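Local coordinates for GXWXG domain-containing protein (Thermomonospora curvata, PDB 4MVE), which is of unknown function but carries the GXWXG and DUF4334 family sequences on a curled antiparallel sheet flanked by helices, at residues E7-A15 against R124-G132; V37-I48 against W64-R72. All blocks are in the same frame, centred on the assembly; numbering follows the deposited sequence.

In the fold
The two contacts lie about 14 Å apart, centre to centre, on one curled antiparallel sheet. Along the chain contact 2 is nested within contact 1: helix segment 7-15 comes first, then 37-48 and 64-72, and 124-132 last. Contact 2 pairs neighbouring strands within the sheet, whereas contact 1 lays the N-terminal helix against strand 129-136 and the turn before it. Strand 143-149 joins the two, pairing with 42-48 as well as with 129-136. They also touch directly, F39 CZ packing 3.5 Å from D127 O and F39 CE2 against V130 CG1. The GXWXG and DUF4334 sequence regions are thus built into a single continuous sheet.

Contact 1: E7-A15 against R124-G132; sequences EQRLAKIIA and RVNDDMVVG
Helix 7-15 crosses strand 129-132 almost perpendicularly (89°), the axes 9.6 Å apart at their closest. The backbones come nearest outside that strand, at the corner before it, where E7 CA and V125 CA are 4.8 Å apart. V125 and N126 both face M129 as a classic beta bulge, their N atoms converging on M129 O from the same face of its carbonyl plane. N126 to M129 form a type I turn, in which N126 OD1 accepts from D128 N as an Asx turn.

V125 is wedged against the helix by its two methyls. With CG1 anti to the backbone N (chi1 170°), that branch lies 3.8 Å from A11 CB, while CG2 meets I14 CD1 tip to tip at 3.7 Å. The other branch of I14, CG2, slides past M129 in the opposite direction, 3.9 Å from SE of this selenomethionine. Extended beyond CG, M129 carries CE along the helix to A15 CB. The side chains of V131 and L10 cross at about a right angle, CG2 of V131 3.9 Å from CD1 of L10; the same methyl touches I14 CD1.

At the helix's N-terminal end, E7 CG rests against V125 O, and its OE1 is held by M4 N. A water bonded to E7 OE2 reaches R124 NH1 only weakly. R124 NH2 bridges to D127 OD1 at 2.9 Å, in its own plane but from above the carboxylate. The core of the contact is apolar helix-on-sheet packing, in which an N-terminal helix lies across a strand and its bulged turn, with the polar groups at the E7 end.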
loop_
_atom_site.group_PDB
_atom_site.type_symbol
_atom_site.label_atom_id
_atom_site.label_comp_id
_atom_site.label_asym_id
_atom_site.label_seq_id
_atom_site.Cartn_x
_atom_site.Cartn_y
_atom_site.Cartn_z
ATOM N N GLU A 7 -16.283 -0.347 1.203
ATOM C CA GLU A 7 -15.662 0.520 0.200
ATOM C C GLU A 7 -15.940 1.998 0.509
ATOM O O GLU A 7 -15.016 2.800 0.489
ATOM C CB GLU A 7 -16.193 0.173 -1.213
ATOM C CG GLU A 7 -15.748 -1.201 -1.706
ATOM C CD GLU A 7 -16.621 -2.378 -1.298
ATOM O OE1 GLU A 7 -17.571 -2.187 -0.502
ATOM O OE2 GLU A 7 -16.336 -3.503 -1.768
ATOM N N GLN A 8 -17.190 2.333 0.832
ATOM C CA GLN A 8 -17.615 3.698 1.109
ATOM C C GLN A 8 -17.013 4.211 2.399
ATOM O O GLN A 8 -16.518 5.338 2.412
ATOM C CB GLN A 8 -19.140 3.819 1.126
ATOM C CG GLN A 8 -19.721 3.839 -0.296
ATOM C CD GLN A 8 -21.237 3.874 -0.399
ATOM O OE1 GLN A 8 -21.797 3.951 -1.505
ATOM N NE2 GLN A 8 -21.948 3.810 0.727
ATOM N N ARG A 9 -17.008 3.374 3.464
ATOM C CA ARG A 9 -16.389 3.724 4.739
ATOM C C ARG A 9 -14.876 3.935 4.573
ATOM O O ARG A 9 -14.322 4.879 5.143
ATOM C CB ARG A 9 -16.638 2.632 5.776
ATOM C CG ARG A 9 -17.959 2.738 6.484
ATOM C CD ARG A 9 -17.766 2.296 7.921
ATOM N NE ARG A 9 -18.254 0.934 8.152
ATOM C CZ ARG A 9 -17.923 0.174 9.196
ATOM N NH1 ARG A 9 -17.060 0.618 10.107
ATOM N NH2 ARG A 9 -18.441 -1.043 9.329
ATOM N N LEU A 10 -14.205 3.064 3.798
ATOM C CA LEU A 10 -12.755 3.193 3.643
ATOM C C LEU A 10 -12.384 4.369 2.752
ATOM O O LEU A 10 -11.414 5.045 3.043
ATOM C CB LEU A 10 -12.105 1.909 3.123
ATOM C CG LEU A 10 -11.934 0.769 4.151
ATOM C CD1 LEU A 10 -11.533 -0.510 3.442
ATOM C CD2 LEU A 10 -10.853 1.100 5.219
ATOM N N ALA A 11 -13.176 4.651 1.712
ATOM C CA ALA A 11 -12.905 5.755 0.795
ATOM C C ALA A 11 -12.893 7.095 1.558
ATOM O O ALA A 11 -12.019 7.931 1.314
ATOM C CB ALA A 11 -13.944 5.768 -0.335
ATOM N N LYS A 12 -13.827 7.273 2.498
ATOM C CA LYS A 12 -13.954 8.500 3.302
ATOM C C LYS A 12 -12.722 8.711 4.189
ATOM O O LYS A 12 -12.225 9.838 4.287
ATOM C CB LYS A 12 -15.240 8.472 4.160
ATOM C CG LYS A 12 -16.485 8.882 3.377
ATOM C CD LYS A 12 -17.795 8.586 4.105
ATOM C CE LYS A 12 -18.298 9.729 4.950
ATOM N NZ LYS A 12 -19.741 9.565 5.296
ATOM N N ILE A 13 -12.234 7.623 4.829
ATOM C CA ILE A 13 -11.037 7.659 5.687
ATOM C C ILE A 13 -9.792 7.983 4.821
ATOM O O ILE A 13 -9.035 8.890 5.154
ATOM C CB ILE A 13 -10.887 6.325 6.458
ATOM C CG1 ILE A 13 -12.063 6.126 7.478
ATOM C CG2 ILE A 13 -9.502 6.240 7.153
ATOM C CD1 ILE A 13 -12.349 4.532 7.871
ATOM N N ILE A 14 -9.612 7.266 3.712
ATOM C CA ILE A 14 -8.486 7.459 2.783
ATOM C C ILE A 14 -8.477 8.895 2.220
ATOM O O ILE A 14 -7.415 9.491 2.168
ATOM C CB ILE A 14 -8.542 6.401 1.618
ATOM C CG1 ILE A 14 -8.369 4.958 2.147
ATOM C CG2 ILE A 14 -7.548 6.730 0.448
ATOM C CD1 ILE A 14 -8.623 3.863 1.029
ATOM N N ALA A 15 -9.646 9.440 1.785
ATOM C CA ALA A 15 -9.697 10.784 1.203
ATOM C C ALA A 15 -9.401 11.874 2.242
ATOM O O ALA A 15 -8.853 12.910 1.874
ATOM C CB ALA A 15 -11.042 11.050 0.522
ATOM N N ARG A 124 -9.331 -3.741 -3.648
ATOM C CA ARG A 124 -9.982 -2.598 -4.259
ATOM C C ARG A 124 -10.891 -1.848 -3.284
ATOM O O ARG A 124 -11.739 -2.465 -2.644
ATOM C CB ARG A 124 -10.836 -3.081 -5.476
ATOM C CG ARG A 124 -11.494 -1.952 -6.290
ATOM C CD ARG A 124 -12.346 -2.501 -7.430
ATOM N NE ARG A 124 -12.933 -1.435 -8.254
ATOM C CZ ARG A 124 -14.114 -0.874 -8.024
ATOM N NH1 ARG A 124 -14.857 -1.269 -6.997
ATOM N NH2 ARG A 124 -14.557 0.095 -8.810
ATOM N N VAL A 125 -10.768 -0.524 -3.248
ATOM C CA VAL A 125 -11.705 0.387 -2.564
ATOM C C VAL A 125 -12.648 0.919 -3.687
ATOM O O VAL A 125 -13.865 0.768 -3.591
ATOM C CB VAL A 125 -11.042 1.511 -1.728
ATOM C CG1 VAL A 125 -12.078 2.555 -1.265
ATOM C CG2 VAL A 125 -10.301 0.925 -0.542
ATOM N N ASN A 126 -12.057 1.459 -4.792
ATOM C CA ASN A 126 -12.741 1.877 -6.026
ATOM C C ASN A 126 -11.659 1.861 -7.096
ATOM O O ASN A 126 -10.543 1.487 -6.769
ATOM C CB ASN A 126 -13.456 3.254 -5.884
ATOM C CG ASN A 126 -12.527 4.353 -5.423
ATOM O OD1 ASN A 126 -11.462 4.580 -6.011
ATOM N ND2 ASN A 126 -12.887 5.028 -4.333
ATOM N N ASP A 127 -11.935 2.299 -8.337
ATOM C CA ASP A 127 -10.945 2.281 -9.433
ATOM C C ASP A 127 -9.637 3.049 -9.131
ATOM O O ASP A 127 -8.600 2.740 -9.725
ATOM C CB ASP A 127 -11.576 2.858 -10.707
ATOM C CG ASP A 127 -12.660 1.968 -11.285
ATOM O OD1 ASP A 127 -12.671 0.755 -10.962
ATOM O OD2 ASP A 127 -13.503 2.482 -12.047
ATOM N N ASP A 128 -9.699 4.049 -8.221
ATOM C CA ASP A 128 -8.551 4.891 -7.923
ATOM C C ASP A 128 -8.044 4.776 -6.491
ATOM O O ASP A 128 -7.211 5.592 -6.089
ATOM C CB ASP A 128 -8.930 6.347 -8.216
ATOM C CG ASP A 128 -9.282 6.581 -9.666
ATOM O OD1 ASP A 128 -8.738 5.852 -10.538
ATOM O OD2 ASP A 128 -10.126 7.466 -9.932
HETATM N N MSE A 129 -8.529 3.776 -5.723
HETATM C CA MSE A 129 -8.132 3.557 -4.325
HETATM C C MSE A 129 -8.057 2.085 -4.002
HETATM O O MSE A 129 -8.946 1.325 -4.378
HETATM C CB MSE A 129 -9.099 4.220 -3.329
HETATM C CG MSE A 129 -9.127 5.720 -3.390
HETATM SE SE MSE A 129 -10.420 6.360 -2.092
HETATM C CE MSE A 129 -10.128 8.235 -2.361
ATOM N N VAL A 130 -6.991 1.695 -3.329
ATOM C CA VAL A 130 -6.745 0.331 -2.818
ATOM C C VAL A 130 -6.280 0.430 -1.388
ATOM O O VAL A 130 -5.683 1.437 -1.021
ATOM C CB VAL A 130 -5.713 -0.511 -3.636
ATOM C CG1 VAL A 130 -6.112 -0.669 -5.099
ATOM C CG2 VAL A 130 -4.282 0.017 -3.486
ATOM N N VAL A 131 -6.501 -0.633 -0.585
ATOM C CA VAL A 131 -5.933 -0.710 0.756
ATOM C C VAL A 131 -4.795 -1.718 0.601
ATOM O O VAL A 131 -4.989 -2.712 -0.076
ATOM C CB VAL A 131 -6.961 -1.092 1.868
ATOM C CG1 VAL A 131 -6.253 -1.517 3.156
ATOM C CG2 VAL A 131 -7.898 0.080 2.174
ATOM N N GLY A 132 -3.633 -1.460 1.193
ATOM C CA GLY A 132 -2.526 -2.408 1.116
ATOM C C GLY A 132 -2.355 -3.027 2.478
ATOM O O GLY A 132 -2.387 -2.304 3.477
HETATM O O HOH W 1 -13.828 -3.801 -3.224
HETATM O O HOH W 2 -15.829 -3.299 -4.910
#

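Contact 2: V37-I48 against W64-R72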
loop_
_atom_site.group_PDB
_atom_site.type_symbol
_atom_site.label_atom_id
_atom_site.label_comp_id
_atom_site.label_asym_id
_atom_site.label_seq_id
_atom_site.Cartn_x
_atom_site.Cartn_y
_atom_site.Cartn_z
ATOM N N VAL A 37 -3.276 -7.943 -11.309
ATOM C CA VAL A 37 -1.947 -7.326 -11.350
ATOM C C VAL A 37 -1.924 -6.025 -12.210
ATOM O O VAL A 37 -1.402 -5.011 -11.721
ATOM C CB VAL A 37 -0.884 -8.368 -11.819
ATOM C CG1 VAL A 37 0.412 -7.720 -12.306
ATOM C CG2 VAL A 37 -0.595 -9.375 -10.705
ATOM N N ASP A 38 -2.515 -6.033 -13.447
ATOM C CA ASP A 38 -2.452 -4.852 -14.337
ATOM C C ASP A 38 -3.247 -3.630 -13.801
ATOM O O ASP A 38 -2.885 -2.491 -14.107
ATOM C CB ASP A 38 -2.829 -5.204 -15.782
ATOM C CG ASP A 38 -1.727 -5.973 -16.538
ATOM O OD1 ASP A 38 -0.702 -6.374 -15.891
ATOM O OD2 ASP A 38 -1.897 -6.210 -17.754
ATOM N N PHE A 39 -4.208 -3.849 -12.879
ATOM C CA PHE A 39 -4.985 -2.774 -12.241
ATOM C C PHE A 39 -4.061 -1.827 -11.447
ATOM O O PHE A 39 -4.376 -0.646 -11.281
ATOM C CB PHE A 39 -6.026 -3.397 -11.290
ATOM C CG PHE A 39 -6.878 -2.432 -10.488
ATOM C CD1 PHE A 39 -8.127 -2.030 -10.953
ATOM C CD2 PHE A 39 -6.472 -2.002 -9.226
ATOM C CE1 PHE A 39 -8.919 -1.152 -10.197
ATOM C CE2 PHE A 39 -7.268 -1.143 -8.473
ATOM C CZ PHE A 39 -8.483 -0.720 -8.958
HETATM N N MSE A 40 -2.944 -2.364 -10.931
HETATM C CA MSE A 40 -2.001 -1.600 -10.146
HETATM C C MSE A 40 -1.055 -0.749 -10.982
HETATM O O MSE A 40 -0.386 0.106 -10.398
HETATM C CB MSE A 40 -1.161 -2.530 -9.238
HETATM C CG MSE A 40 -1.979 -3.320 -8.220
HETATM SE SE MSE A 40 -3.104 -2.220 -7.071
HETATM C CE MSE A 40 -1.754 -0.846 -6.394
ATOM N N LEU A 41 -0.951 -0.987 -12.323
ATOM C CA LEU A 41 0.006 -0.264 -13.156
ATOM C C LEU A 41 -0.251 1.283 -13.125
ATOM O O LEU A 41 -1.379 1.739 -13.304
ATOM C CB LEU A 41 0.076 -0.828 -14.584
ATOM C CG LEU A 41 0.484 -2.339 -14.686
ATOM C CD1 LEU A 41 0.531 -2.812 -16.121
ATOM C CD2 LEU A 41 1.819 -2.598 -14.067
ATOM N N GLY A 42 0.794 2.031 -12.783
ATOM C CA GLY A 42 0.746 3.487 -12.666
ATOM C C GLY A 42 1.383 4.012 -11.399
ATOM O O GLY A 42 1.946 3.243 -10.608
ATOM N N THR A 43 1.294 5.330 -11.197
ATOM C CA THR A 43 1.837 6.000 -10.024
ATOM C C THR A 43 0.711 6.226 -9.027
ATOM O O THR A 43 -0.403 6.619 -9.416
ATOM C CB THR A 43 2.564 7.291 -10.427
ATOM O OG1 THR A 43 3.645 6.918 -11.275
ATOM C CG2 THR A 43 3.133 8.062 -9.224
ATOM N N TRP A 44 1.004 5.960 -7.742
ATOM C CA TRP A 44 0.037 6.114 -6.652
ATOM C C TRP A 44 0.615 6.899 -5.479
ATOM O O TRP A 44 1.792 6.721 -5.124
ATOM C CB TRP A 44 -0.455 4.744 -6.128
ATOM C CG TRP A 44 -1.077 3.831 -7.140
ATOM C CD1 TRP A 44 -0.436 3.180 -8.151
ATOM C CD2 TRP A 44 -2.432 3.315 -7.124
ATOM N NE1 TRP A 44 -1.307 2.325 -8.798
ATOM C CE2 TRP A 44 -2.541 2.395 -8.196
ATOM C CE3 TRP A 44 -3.543 3.500 -6.272
ATOM C CZ2 TRP A 44 -3.731 1.687 -8.464
ATOM C CZ3 TRP A 44 -4.717 2.800 -6.538
ATOM C CH2 TRP A 44 -4.802 1.904 -7.624
ATOM N N ARG A 45 -0.232 7.746 -4.867
ATOM C CA ARG A 45 0.064 8.523 -3.651
ATOM C C ARG A 45 -0.349 7.662 -2.431
ATOM O O ARG A 45 -1.461 7.104 -2.394
ATOM C CB ARG A 45 -0.666 9.879 -3.645
ATOM C CG ARG A 45 -0.391 10.673 -2.354
ATOM C CD ARG A 45 -0.981 12.085 -2.343
ATOM N NE ARG A 45 -2.445 12.106 -2.224
ATOM C CZ ARG A 45 -3.279 12.398 -3.221
ATOM N NH1 ARG A 45 -2.809 12.687 -4.427
ATOM N NH2 ARG A 45 -4.590 12.409 -3.014
ATOM N N GLY A 46 0.568 7.530 -1.482
ATOM C CA GLY A 46 0.344 6.702 -0.308
ATOM C C GLY A 46 0.103 7.470 0.959
ATOM O O GLY A 46 0.484 8.634 1.067
ATOM N N GLY A 47 -0.562 6.802 1.880
ATOM C CA GLY A 47 -0.882 7.292 3.209
ATOM C C GLY A 47 -1.014 6.106 4.130
ATOM O O GLY A 47 -1.102 4.958 3.671
ATOM N N ILE A 48 -0.982 6.360 5.429
ATOM C CA ILE A 48 -0.979 5.291 6.419
ATOM C C ILE A 48 -2.134 5.456 7.391
ATOM O O ILE A 48 -2.425 6.570 7.821
ATOM C CB ILE A 48 0.397 5.313 7.157
ATOM C CG1 ILE A 48 1.559 5.090 6.183
ATOM C CG2 ILE A 48 0.451 4.280 8.278
ATOM C CD1 ILE A 48 2.894 5.648 6.674
ATOM N N TRP A 64 7.974 9.837 2.505
ATOM C CA TRP A 64 7.417 8.848 1.593
ATOM C C TRP A 64 6.199 9.425 0.889
ATOM O O TRP A 64 5.290 9.961 1.544
ATOM C CB TRP A 64 7.013 7.581 2.351
ATOM C CG TRP A 64 6.339 6.562 1.465
ATOM C CD1 TRP A 64 6.870 5.949 0.367
ATOM C CD2 TRP A 64 5.042 6.002 1.648
ATOM N NE1 TRP A 64 5.966 5.058 -0.162
ATOM C CE2 TRP A 64 4.860 5.025 0.636
ATOM C CE3 TRP A 64 4.009 6.213 2.591
ATOM C CZ2 TRP A 64 3.674 4.284 0.512
ATOM C CZ3 TRP A 64 2.861 5.442 2.502
ATOM C CH2 TRP A 64 2.690 4.510 1.459
ATOM N N TYR A 65 6.231 9.393 -0.434
ATOM C CA TYR A 65 5.148 9.892 -1.276
ATOM C C TYR A 65 4.184 8.754 -1.663
ATOM O O TYR A 65 2.978 8.869 -1.465
ATOM C CB TYR A 65 5.693 10.568 -2.545
ATOM C CG TYR A 65 4.584 10.907 -3.516
ATOM C CD1 TYR A 65 3.685 11.935 -3.245
ATOM C CD2 TYR A 65 4.392 10.157 -4.676
ATOM C CE1 TYR A 65 2.608 12.194 -4.089
ATOM C CE2 TYR A 65 3.327 10.417 -5.536
ATOM C CZ TYR A 65 2.433 11.436 -5.236
ATOM O OH TYR A 65 1.398 11.737 -6.091
ATOM N N GLY A 66 4.729 7.695 -2.250
ATOM C CA GLY A 66 3.935 6.570 -2.712
ATOM C C GLY A 66 4.721 5.508 -3.449
ATOM O O GLY A 66 5.800 5.080 -2.997
ATOM N N LYS A 67 4.155 5.047 -4.577
ATOM C CA LYS A 67 4.723 3.918 -5.370
ATOM C C LYS A 67 4.470 4.074 -6.847
ATOM O O LYS A 67 3.498 4.742 -7.236
ATOM C CB LYS A 67 4.104 2.569 -4.920
ATOM C CG LYS A 67 4.165 2.275 -3.423
ATOM C CD LYS A 67 3.518 0.925 -3.067
ATOM C CE LYS A 67 3.607 0.629 -1.601
ATOM N NZ LYS A 67 5.013 0.364 -1.200
ATOM N N ARG A 68 5.361 3.481 -7.677
ATOM C CA ARG A 68 5.211 3.457 -9.144
ATOM C C ARG A 68 5.284 2.005 -9.621
ATOM O O ARG A 68 6.287 1.339 -9.375
ATOM C CB ARG A 68 6.254 4.314 -9.886
ATOM C CG ARG A 68 5.928 4.413 -11.420
ATOM C CD ARG A 68 6.547 5.601 -12.162
ATOM N NE ARG A 68 8.005 5.488 -12.275
ATOM C CZ ARG A 68 8.678 5.327 -13.416
ATOM N NH1 ARG A 68 9.998 5.214 -13.403
ATOM N NH2 ARG A 68 8.031 5.240 -14.573
ATOM N N PHE A 69 4.191 1.485 -10.216
ATOM C CA PHE A 69 4.178 0.124 -10.757
ATOM C C PHE A 69 4.437 0.233 -12.289
ATOM O O PHE A 69 3.528 0.649 -13.012
ATOM C CB PHE A 69 2.842 -0.580 -10.414
ATOM C CG PHE A 69 2.504 -0.557 -8.931
ATOM C CD1 PHE A 69 2.807 -1.651 -8.110
ATOM C CD2 PHE A 69 1.870 0.548 -8.358
ATOM C CE1 PHE A 69 2.520 -1.615 -6.739
ATOM C CE2 PHE A 69 1.585 0.581 -6.990
ATOM C CZ PHE A 69 1.926 -0.492 -6.189
ATOM N N ILE A 70 5.675 -0.045 -12.769
ATOM C CA ILE A 70 5.983 0.096 -14.221
ATOM C C ILE A 70 5.326 -1.049 -14.981
ATOM O O ILE A 70 4.559 -0.819 -15.911
ATOM C CB ILE A 70 7.498 0.217 -14.639
ATOM C CG1 ILE A 70 8.478 0.900 -13.615
ATOM C CG2 ILE A 70 7.699 0.669 -16.076
ATOM C CD1 ILE A 70 8.202 2.175 -13.150
ATOM N N ASP A 71 5.678 -2.275 -14.604
ATOM C CA ASP A 71 5.172 -3.525 -15.152
ATOM C C ASP A 71 5.187 -4.550 -13.996
ATOM O O ASP A 71 5.642 -4.220 -12.883
ATOM C CB ASP A 71 5.992 -3.983 -16.381
ATOM C CG ASP A 71 7.505 -4.105 -16.182
ATOM O OD1 ASP A 71 7.933 -4.831 -15.247
ATOM O OD2 ASP A 71 8.261 -3.574 -17.031
ATOM N N ARG A 72 4.687 -5.771 -14.258
ATOM C CA ARG A 72 4.609 -6.881 -13.290
ATOM C C ARG A 72 5.967 -7.169 -12.613
ATOM O O ARG A 72 6.007 -7.701 -11.503
ATOM C CB ARG A 72 4.122 -8.135 -14.057
ATOM C CG ARG A 72 3.879 -9.406 -13.252
ATOM C CD ARG A 72 3.495 -10.535 -14.201
ATOM N NE ARG A 72 3.476 -11.847 -13.547
ATOM C CZ ARG A 72 4.473 -12.729 -13.603
ATOM N NH1 ARG A 72 4.356 -13.908 -13.005
ATOM N NH2 ARG A 72 5.590 -12.441 -14.262
HETATM O O HOH W 3 2.508 -6.399 -16.460
HETATM O O HOH W 4 2.665 10.274 1.641
#
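G42 to G46 spell the GXWXG signature, on a strand paired antiparallel with 64-71. W44 N gives a nearly straight bond to K67 O (2.8 Å), and K67 N returns one to W44 O; G42 and F69 exchange another pair. Both end glycines matter sterically: a side chain at G46 would run into W64 CH2, which lies 3.7 Å from G46 CA, and one at G42 would jam against the carbonyl O of L41.

W44 and F69 share one face of the sheet, the indole CD1 3.5 Å from F69 CE2 with the planes at 87°. W44 NE1 donates to M40 O (2.9 Å) from 42° above the carbonyl plane. M40 CB lies over a face of F69, and the bends at chi2 and chi3 bring its CE over a face of W44. A leucine in place of W44 would probably leave M40 O without this donor and open a gap beside F69. On the opposite face T43 OG1 lies 3.3 Å from R68 CD, while R68 NE is paired with E76. Backbone bonds thus set the register, while the indole, bonded and packed at once, ties the 3-10 turn at M40 to the buried face that carries W44, K67 and F69.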